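Local coordinates for Rubredoxin\:oxygen oxidoreductase (Desulfovibrio gigas, PDB 1E5D), which catalyses the four-electron reduction of one oxygen molecule to two water molecules, using flavin mononucleotide and a mu-oxo-diiron centre, at residues Val123-Gly127 and Thr138-Thr142; Val255-Ser261 and Val284-Lys290; His294-Met298 and Thr325-Ile329. The contacts are given in a common frame with arbitrary orientation. Residues are numbered along the deposited sequence.

Contact 1: residues Val123-Gly127 and Thr138-Thr142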
# COMPACT_ATOMS: atom_id res chain seq x y z
N VAL A 123 11.97 -1.24 -39.35
CA VAL A 123 11.74 -0.00 -38.63
C VAL A 123 11.12 1.07 -39.52
O VAL A 123 11.66 1.36 -40.59
CB VAL A 123 13.07 0.53 -38.07
CG1 VAL A 123 12.93 1.96 -37.56
CG2 VAL A 123 13.56 -0.42 -36.98
N VAL A 124 10.02 1.65 -39.07
CA VAL A 124 9.44 2.80 -39.77
C VAL A 124 9.80 4.08 -39.01
O VAL A 124 10.07 4.03 -37.81
CB VAL A 124 7.92 2.69 -39.94
CG1 VAL A 124 7.62 1.58 -40.94
CG2 VAL A 124 7.22 2.43 -38.62
N LYS A 125 9.82 5.19 -39.71
CA LYS A 125 10.29 6.48 -39.24
C LYS A 125 9.14 7.46 -39.10
O LYS A 125 8.09 7.30 -39.74
CB LYS A 125 11.34 7.02 -40.22
CG LYS A 125 12.66 7.47 -39.63
CD LYS A 125 13.71 7.57 -40.73
CE LYS A 125 13.77 8.96 -41.34
NZ LYS A 125 15.08 9.63 -41.09
N HIS A 126 9.30 8.47 -38.25
CA HIS A 126 8.20 9.41 -38.04
C HIS A 126 7.82 10.05 -39.36
O HIS A 126 8.65 10.65 -40.05
CB HIS A 126 8.59 10.45 -36.99
CG HIS A 126 7.55 11.51 -36.78
ND1 HIS A 126 6.35 11.29 -36.13
CD2 HIS A 126 7.51 12.82 -37.16
CE1 HIS A 126 5.64 12.40 -36.10
NE2 HIS A 126 6.32 13.35 -36.73
N GLY A 127 6.55 9.92 -39.75
CA GLY A 127 6.10 10.55 -40.99
C GLY A 127 6.21 9.63 -42.18
O GLY A 127 5.68 9.90 -43.26
N THR A 138 0.18 6.13 -42.84
CA THR A 138 1.29 6.99 -42.44
C THR A 138 1.62 6.84 -40.96
O THR A 138 0.72 6.81 -40.11
CB THR A 138 0.98 8.46 -42.77
OG1 THR A 138 0.82 8.57 -44.19
CG2 THR A 138 2.13 9.36 -42.36
N PHE A 139 2.90 6.73 -40.63
CA PHE A 139 3.32 6.46 -39.26
C PHE A 139 3.82 7.70 -38.53
O PHE A 139 4.70 8.40 -39.03
CB PHE A 139 4.43 5.41 -39.23
CG PHE A 139 4.00 4.08 -39.82
CD1 PHE A 139 2.90 3.41 -39.32
CD2 PHE A 139 4.70 3.51 -40.88
CE1 PHE A 139 2.50 2.20 -39.85
CE2 PHE A 139 4.30 2.30 -41.41
CZ PHE A 139 3.20 1.65 -40.90
N TYR A 140 3.26 7.93 -37.34
CA TYR A 140 3.76 9.03 -36.52
C TYR A 140 4.31 8.50 -35.20
O TYR A 140 3.78 7.56 -34.61
CB TYR A 140 2.68 10.09 -36.29
CG TYR A 140 2.30 10.80 -37.57
CD1 TYR A 140 3.22 11.64 -38.20
CD2 TYR A 140 1.05 10.64 -38.14
CE1 TYR A 140 2.88 12.30 -39.38
CE2 TYR A 140 0.71 11.29 -39.31
CZ TYR A 140 1.63 12.11 -39.92
OH TYR A 140 1.29 12.76 -41.09
N GLU A 141 5.39 9.13 -34.75
CA GLU A 141 5.99 8.73 -33.48
C GLU A 141 5.40 9.55 -32.34
O GLU A 141 5.15 10.75 -32.46
CB GLU A 141 7.50 8.88 -33.51
CG GLU A 141 8.20 7.98 -34.52
CD GLU A 141 9.71 8.04 -34.39
OE1 GLU A 141 10.25 9.06 -33.92
OE2 GLU A 141 10.36 7.04 -34.77
N THR A 142 5.18 8.86 -31.23
CA THR A 142 4.57 9.45 -30.04
C THR A 142 5.32 8.97 -28.81
O THR A 142 4.71 8.44 -27.88
CB THR A 142 3.08 9.09 -29.94
OG1 THR A 142 2.87 7.72 -30.30
CG2 THR A 142 2.27 9.91 -30.94
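Two hydrogen bonds join the turn that follows V124 to strand 138-141, each segment donating one. The backbone N of G127 donates to F139 O over a short 2.5 Å. Two residues further along the strand, E141 N donates to H126 ND1 at 2.7 Å and 173°, so the imidazole acts as acceptor in the plane of its ring. Several other polar groups find partners nearby: K125 N binds E128 OE1, the E141 carboxylate is in a salt bridge with R143 through OE1, and T142 OG1 pairs with S150 OG. G127 has phi 92°, where a CB would be jammed against the carbonyl O of H126. Packing supplements the polar links. H126 CE1 reaches the ring edge of Y140 at CD1 (3.3 Å), the two rings lying obliquely at 59°, and V124 CG1 meets F139 CE2 at 3.4 Å. The end-to-end directions are 99° apart, so the segments cross rather than pair as strands. The contact bridges the two sheets of the metallo-beta-lactamase sandwich: strand 121-124 is the outermost strand of one, where V124 bonds T102 and V123 touches helix 104-114, while strand 136-141 belongs to the other, between strands 129-131 and 151-155, with T138 bonded to W154 and Y140 to V152.

Contact 2: residues Val255-Ser261 and Val284-Lys290. With FMN (flavin mononucleotide), chain C.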
# COMPACT_ATOMS: atom_id res chain seq x y z
N VAL A 255 -11.35 19.92 -3.89
CA VAL A 255 -10.34 19.55 -2.91
C VAL A 255 -10.47 18.06 -2.63
O VAL A 255 -11.54 17.54 -2.33
CB VAL A 255 -10.47 20.39 -1.62
CG1 VAL A 255 -9.42 20.00 -0.59
CG2 VAL A 255 -10.36 21.88 -1.92
N VAL A 256 -9.36 17.35 -2.75
CA VAL A 256 -9.22 15.95 -2.44
C VAL A 256 -8.43 15.83 -1.14
O VAL A 256 -7.27 16.23 -1.05
CB VAL A 256 -8.48 15.16 -3.52
CG1 VAL A 256 -8.10 13.77 -2.99
CG2 VAL A 256 -9.29 15.04 -4.79
N ILE A 257 -9.07 15.27 -0.13
CA ILE A 257 -8.42 14.98 1.14
C ILE A 257 -8.20 13.48 1.26
O ILE A 257 -9.14 12.68 1.20
CB ILE A 257 -9.26 15.47 2.32
CG1 ILE A 257 -9.53 16.98 2.32
CG2 ILE A 257 -8.64 15.02 3.63
CD1 ILE A 257 -10.73 17.38 3.17
N PHE A 258 -6.96 13.03 1.42
CA PHE A 258 -6.78 11.59 1.62
C PHE A 258 -5.89 11.41 2.85
O PHE A 258 -4.98 12.18 3.13
CB PHE A 258 -6.25 10.90 0.38
CG PHE A 258 -4.80 10.99 -0.01
CD1 PHE A 258 -3.87 10.12 0.53
CD2 PHE A 258 -4.35 11.91 -0.93
CE1 PHE A 258 -2.54 10.15 0.17
CE2 PHE A 258 -3.02 11.96 -1.30
CZ PHE A 258 -2.09 11.08 -0.75
N TYR A 259 -6.22 10.38 3.60
CA TYR A 259 -5.63 10.13 4.89
C TYR A 259 -5.70 8.63 5.17
O TYR A 259 -6.43 7.90 4.49
CB TYR A 259 -6.40 10.90 5.99
CG TYR A 259 -7.68 10.15 6.34
CD1 TYR A 259 -8.75 10.17 5.45
CD2 TYR A 259 -7.83 9.43 7.52
CE1 TYR A 259 -9.93 9.50 5.74
CE2 TYR A 259 -8.99 8.75 7.81
CZ TYR A 259 -10.05 8.79 6.91
OH TYR A 259 -11.20 8.11 7.23
N ASP A 260 -4.99 8.23 6.20
CA ASP A 260 -5.20 6.96 6.88
C ASP A 260 -5.09 7.24 8.38
O ASP A 260 -4.67 8.33 8.79
CB ASP A 260 -4.23 5.89 6.43
CG ASP A 260 -4.74 4.49 6.72
OD1 ASP A 260 -5.82 4.37 7.34
OD2 ASP A 260 -4.07 3.52 6.34
N SER A 261 -5.50 6.29 9.20
CA SER A 261 -5.57 6.56 10.64
C SER A 261 -5.67 5.26 11.41
O SER A 261 -6.18 4.26 10.88
CB SER A 261 -6.78 7.45 10.91
OG SER A 261 -6.89 7.74 12.29
N VAL A 284 -15.62 18.73 -2.19
CA VAL A 284 -14.63 17.94 -1.47
C VAL A 284 -14.75 16.45 -1.78
O VAL A 284 -15.82 15.86 -1.80
CB VAL A 284 -14.76 18.15 0.05
CG1 VAL A 284 -13.76 17.31 0.81
CG2 VAL A 284 -14.60 19.63 0.36
N LYS A 285 -13.59 15.84 -2.01
CA LYS A 285 -13.48 14.40 -1.98
C LYS A 285 -12.63 14.03 -0.76
O LYS A 285 -11.44 14.34 -0.75
CB LYS A 285 -12.89 13.82 -3.26
CG LYS A 285 -13.68 14.13 -4.52
CD LYS A 285 -14.90 13.24 -4.65
CE LYS A 285 -16.16 14.06 -4.91
NZ LYS A 285 -17.30 13.64 -4.05
N LEU A 286 -13.28 13.40 0.21
CA LEU A 286 -12.66 12.84 1.40
C LEU A 286 -12.41 11.34 1.22
O LEU A 286 -13.34 10.54 1.27
CB LEU A 286 -13.55 13.07 2.63
CG LEU A 286 -12.98 12.60 3.97
CD1 LEU A 286 -11.52 13.02 4.10
CD2 LEU A 286 -13.78 13.14 5.14
N MET A 287 -11.16 10.94 1.01
CA MET A 287 -10.88 9.55 0.68
C MET A 287 -9.94 8.86 1.66
O MET A 287 -8.80 9.27 1.85
CB MET A 287 -10.30 9.49 -0.74
CG MET A 287 -11.12 10.34 -1.71
SD MET A 287 -10.44 10.36 -3.39
CE MET A 287 -11.07 8.80 -3.98
N TRP A 288 -10.42 7.78 2.27
CA TRP A 288 -9.68 6.90 3.15
C TRP A 288 -8.82 5.91 2.38
O TRP A 288 -9.34 5.15 1.56
CB TRP A 288 -10.69 6.15 4.02
CG TRP A 288 -10.12 5.33 5.12
CD1 TRP A 288 -8.92 5.54 5.74
CD2 TRP A 288 -10.69 4.18 5.74
NE1 TRP A 288 -8.72 4.58 6.70
CE2 TRP A 288 -9.78 3.74 6.73
CE3 TRP A 288 -11.88 3.46 5.57
CZ2 TRP A 288 -10.02 2.62 7.54
CZ3 TRP A 288 -12.11 2.36 6.38
CH2 TRP A 288 -11.19 1.94 7.35
N CYS A 289 -7.52 5.89 2.60
CA CYS A 289 -6.65 4.96 1.88
C CYS A 289 -7.00 3.50 2.12
O CYS A 289 -6.65 2.63 1.33
CB CYS A 289 -5.18 5.16 2.29
SG CYS A 289 -4.50 6.71 1.70
N LYS A 290 -7.69 3.18 3.21
CA LYS A 290 -8.00 1.76 3.41
C LYS A 290 -9.20 1.35 2.56
O LYS A 290 -9.40 0.16 2.37
CB LYS A 290 -8.28 1.47 4.88
CG LYS A 290 -7.30 0.55 5.57
CD LYS A 290 -6.25 1.30 6.36
CE LYS A 290 -5.95 0.59 7.67
NZ LYS A 290 -5.77 1.59 8.76
N1 FMN C . 3.47 8.69 17.75
C2 FMN C . 4.65 9.27 17.63
O2 FMN C . 4.87 10.38 18.03
N3 FMN C . 5.74 8.62 16.99
C4 FMN C . 5.73 7.25 16.83
O4 FMN C . 6.67 6.74 16.26
C4A FMN C . 4.44 6.59 17.01
N5 FMN C . 4.24 5.34 16.52
C5A FMN C . 3.13 4.68 17.00
C6 FMN C . 2.96 3.33 16.62
C7 FMN C . 1.77 2.67 16.83
C7M FMN C . 1.52 1.36 16.15
C8 FMN C . 0.66 3.38 17.43
C8M FMN C . -0.57 2.62 17.88
C9 FMN C . 0.89 4.65 18.00
C9A FMN C . 2.03 5.35 17.60
N10 FMN C . 2.18 6.76 17.79
C10 FMN C . 3.35 7.36 17.58
C1' FMN C . 1.07 7.47 18.46
C2' FMN C . -0.03 7.87 17.44
O2' FMN C . 0.51 8.75 16.46
C3' FMN C . -1.10 8.58 18.26
O3' FMN C . -1.85 7.56 18.91
C4' FMN C . -2.04 9.39 17.36
O4' FMN C . -3.05 10.02 18.16
C5' FMN C . -2.65 8.43 16.36
O5' FMN C . -3.64 9.21 15.43
P FMN C . -4.82 8.51 14.77
O1P FMN C . -5.21 9.38 13.58
O2P FMN C . -4.54 7.18 14.47
O3P FMN C . -5.94 8.47 15.70
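At the apolar centre, side chains of two adjacent parallel strands meet in register. On one face, I257 touches V284 (CD1 to CG1, 3.8 Å) and L286 (CG2 to CD1, 3.5 Å), and the Y259 ring extends the patch, with CE1 4.2 Å from L286 CD1 and CZ 3.6 Å from W288 CD1. The Y259 and W288 rings are nearly parallel (19°) but slid apart, so they barely overlap. On the other face lie V256, F258 and M287, V256 CG1 being 4.2 Å from M287 SD, and beyond the strand end C289 SG comes within 3.7 Å of F258 CD1. Backbone bonds alternate between the strands: K285 N to V255 O (2.7 Å), I257 N to K285 O (2.6 Å), M287 N to I257 O (2.7 Å), a weak Y259 N to M287 O (3.3 Å) and C289 N to Y259 O (3.0 Å). At the C-terminal ends the contact turns polar. D260 OD1 accepts from W288 NE1 (3.0 Å) and S261 N (2.7 Å) and forms a salt bridge with K290 NZ (3.1 Å), which also bonds G25 O of the second subunit. S261 OG donates to FMN O1P at 2.7 Å, the phosphate binding expected at the strand ends of a flavodoxin domain. The strands form a beta-alpha-beta crossover through helix 265-279, which covers the I257 face; strand 283-288 is outermost, strand 306-310 flanks 254-259, and helices 294-302 and 320-331 cover the F258 face.

Contact 3: residues His294-Met298 and Thr325-Ile329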
# COMPACT_ATOMS: atom_id res chain seq x y z
N HIS A 294 -5.14 3.50 -4.71
CA HIS A 294 -4.33 4.66 -5.09
C HIS A 294 -4.74 5.19 -6.46
O HIS A 294 -4.70 6.38 -6.74
CB HIS A 294 -2.84 4.33 -5.08
CG HIS A 294 -2.37 3.10 -5.77
ND1 HIS A 294 -2.09 1.94 -5.07
CD2 HIS A 294 -2.10 2.83 -7.07
CE1 HIS A 294 -1.68 1.01 -5.92
NE2 HIS A 294 -1.68 1.52 -7.14
N SER A 295 -5.16 4.30 -7.37
CA SER A 295 -5.50 4.80 -8.70
C SER A 295 -6.75 5.68 -8.61
O SER A 295 -6.84 6.67 -9.34
CB SER A 295 -5.69 3.64 -9.67
OG SER A 295 -6.73 2.77 -9.28
N GLN A 296 -7.67 5.33 -7.72
CA GLN A 296 -8.90 6.09 -7.52
C GLN A 296 -8.62 7.50 -7.02
O GLN A 296 -9.17 8.48 -7.49
CB GLN A 296 -9.81 5.44 -6.47
CG GLN A 296 -11.09 4.81 -6.99
CD GLN A 296 -11.13 3.34 -6.61
OE1 GLN A 296 -11.85 2.92 -5.71
NE2 GLN A 296 -10.32 2.55 -7.32
N ILE A 297 -7.74 7.55 -6.01
CA ILE A 297 -7.42 8.87 -5.46
C ILE A 297 -6.82 9.72 -6.58
O ILE A 297 -7.11 10.90 -6.72
CB ILE A 297 -6.46 8.73 -4.27
CG1 ILE A 297 -7.16 8.11 -3.05
CG2 ILE A 297 -5.82 10.06 -3.93
CD1 ILE A 297 -6.25 7.34 -2.12
N MET A 298 -5.99 9.08 -7.39
CA MET A 298 -5.35 9.81 -8.48
C MET A 298 -6.39 10.38 -9.44
O MET A 298 -6.30 11.51 -9.88
CB MET A 298 -4.38 8.90 -9.24
CG MET A 298 -3.67 9.58 -10.40
SD MET A 298 -2.62 10.94 -9.83
CE MET A 298 -2.59 11.96 -11.31
N THR A 325 0.48 5.49 -1.59
CA THR A 325 -0.32 6.37 -2.43
C THR A 325 0.44 7.60 -2.88
O THR A 325 0.34 8.06 -4.02
CB THR A 325 -1.58 6.80 -1.66
OG1 THR A 325 -2.30 5.60 -1.34
CG2 THR A 325 -2.48 7.68 -2.51
N LEU A 326 1.23 8.16 -1.96
CA LEU A 326 2.04 9.31 -2.35
C LEU A 326 3.08 8.88 -3.38
O LEU A 326 3.31 9.60 -4.36
CB LEU A 326 2.69 9.96 -1.14
CG LEU A 326 1.73 10.80 -0.29
CD1 LEU A 326 2.34 11.08 1.07
CD2 LEU A 326 1.36 12.07 -1.03
N GLN A 327 3.68 7.72 -3.18
CA GLN A 327 4.63 7.21 -4.16
C GLN A 327 3.97 7.15 -5.54
O GLN A 327 4.50 7.64 -6.52
CB GLN A 327 5.18 5.83 -3.81
CG GLN A 327 6.27 5.34 -4.77
CD GLN A 327 7.43 6.33 -4.81
OE1 GLN A 327 8.13 6.48 -3.80
NE2 GLN A 327 7.63 7.00 -5.94
N TYR A 328 2.79 6.53 -5.57
CA TYR A 328 2.06 6.39 -6.83
C TYR A 328 1.86 7.77 -7.45
O TYR A 328 2.13 7.99 -8.62
CB TYR A 328 0.71 5.74 -6.60
CG TYR A 328 -0.08 5.44 -7.84
CD1 TYR A 328 0.31 4.40 -8.68
CD2 TYR A 328 -1.21 6.18 -8.19
CE1 TYR A 328 -0.40 4.11 -9.82
CE2 TYR A 328 -1.92 5.88 -9.35
CZ TYR A 328 -1.51 4.84 -10.16
OH TYR A 328 -2.21 4.53 -11.30
N ILE A 329 1.38 8.68 -6.60
CA ILE A 329 1.01 10.00 -7.10
C ILE A 329 2.22 10.78 -7.59
O ILE A 329 2.19 11.39 -8.66
CB ILE A 329 0.26 10.80 -6.03
CG1 ILE A 329 -1.07 10.15 -5.62
CG2 ILE A 329 0.05 12.23 -6.49
CD1 ILE A 329 -1.75 10.96 -4.53
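In the alpha/beta flavodoxin fold, helices 294-302 and 320-331 lie side by side over one face of the parallel sheet. Their short segments cross at -54° with axes 9.5 Å apart, a separation bridged mainly by side chains. H294 opens the interface: its CD2 sits over one face of the Y328 ring, 3.3 Å from CD1, with the ring planes oblique at 48°. NE2 of H294 bonds Y26 O, and its ring meets Y321 of the second subunit edge-to-face, so the start of the helix also faces the dimer partner. S295 brings its CA to 3.8 Å from Y328 CE2. N196 ties both helices, its ND2 bonded to S295 O and its OD1 to Y328 OH; S295 OG bonds H293 ND1 and L28 N. I297, one turn on and nearer the sheet, places CD1 3.8 Å from T325 CG2 and CG2 4.2 Å from I329 CD1, while F258 of the sheet touches all three residues. M298 completes the interface at the edge of the tyrosine ring: its SD lies a loose 4.5 Å from I329 CG2, and its CB meets the Y328 ring edge-on, 3.9 Å from CE2.

How the contacts relate
Contacts 2 and 3 belong to the flavodoxin domain and share one core, their centres 11 Å apart. F258 of contact 2 plugs into contact 3: its CZ lies 3.6 Å from L326 CD2 and its CE2 3.6 Å from I329 CD1. Contact 1 lies in the beta-lactamase domain across the chain's centre, 43 Å from contact 2 and 33 Å from contact 3, centre to centre. Contact 2 holds an FMN phosphate through S261, the side chain of Y328 in contact 3 is about 7 Å from a different bound FMN and about 12 Å from the mu-oxo-diiron centre, and E141 of contact 1 is about 12 Å, side chain to side chain, from H79, a probable iron ligand.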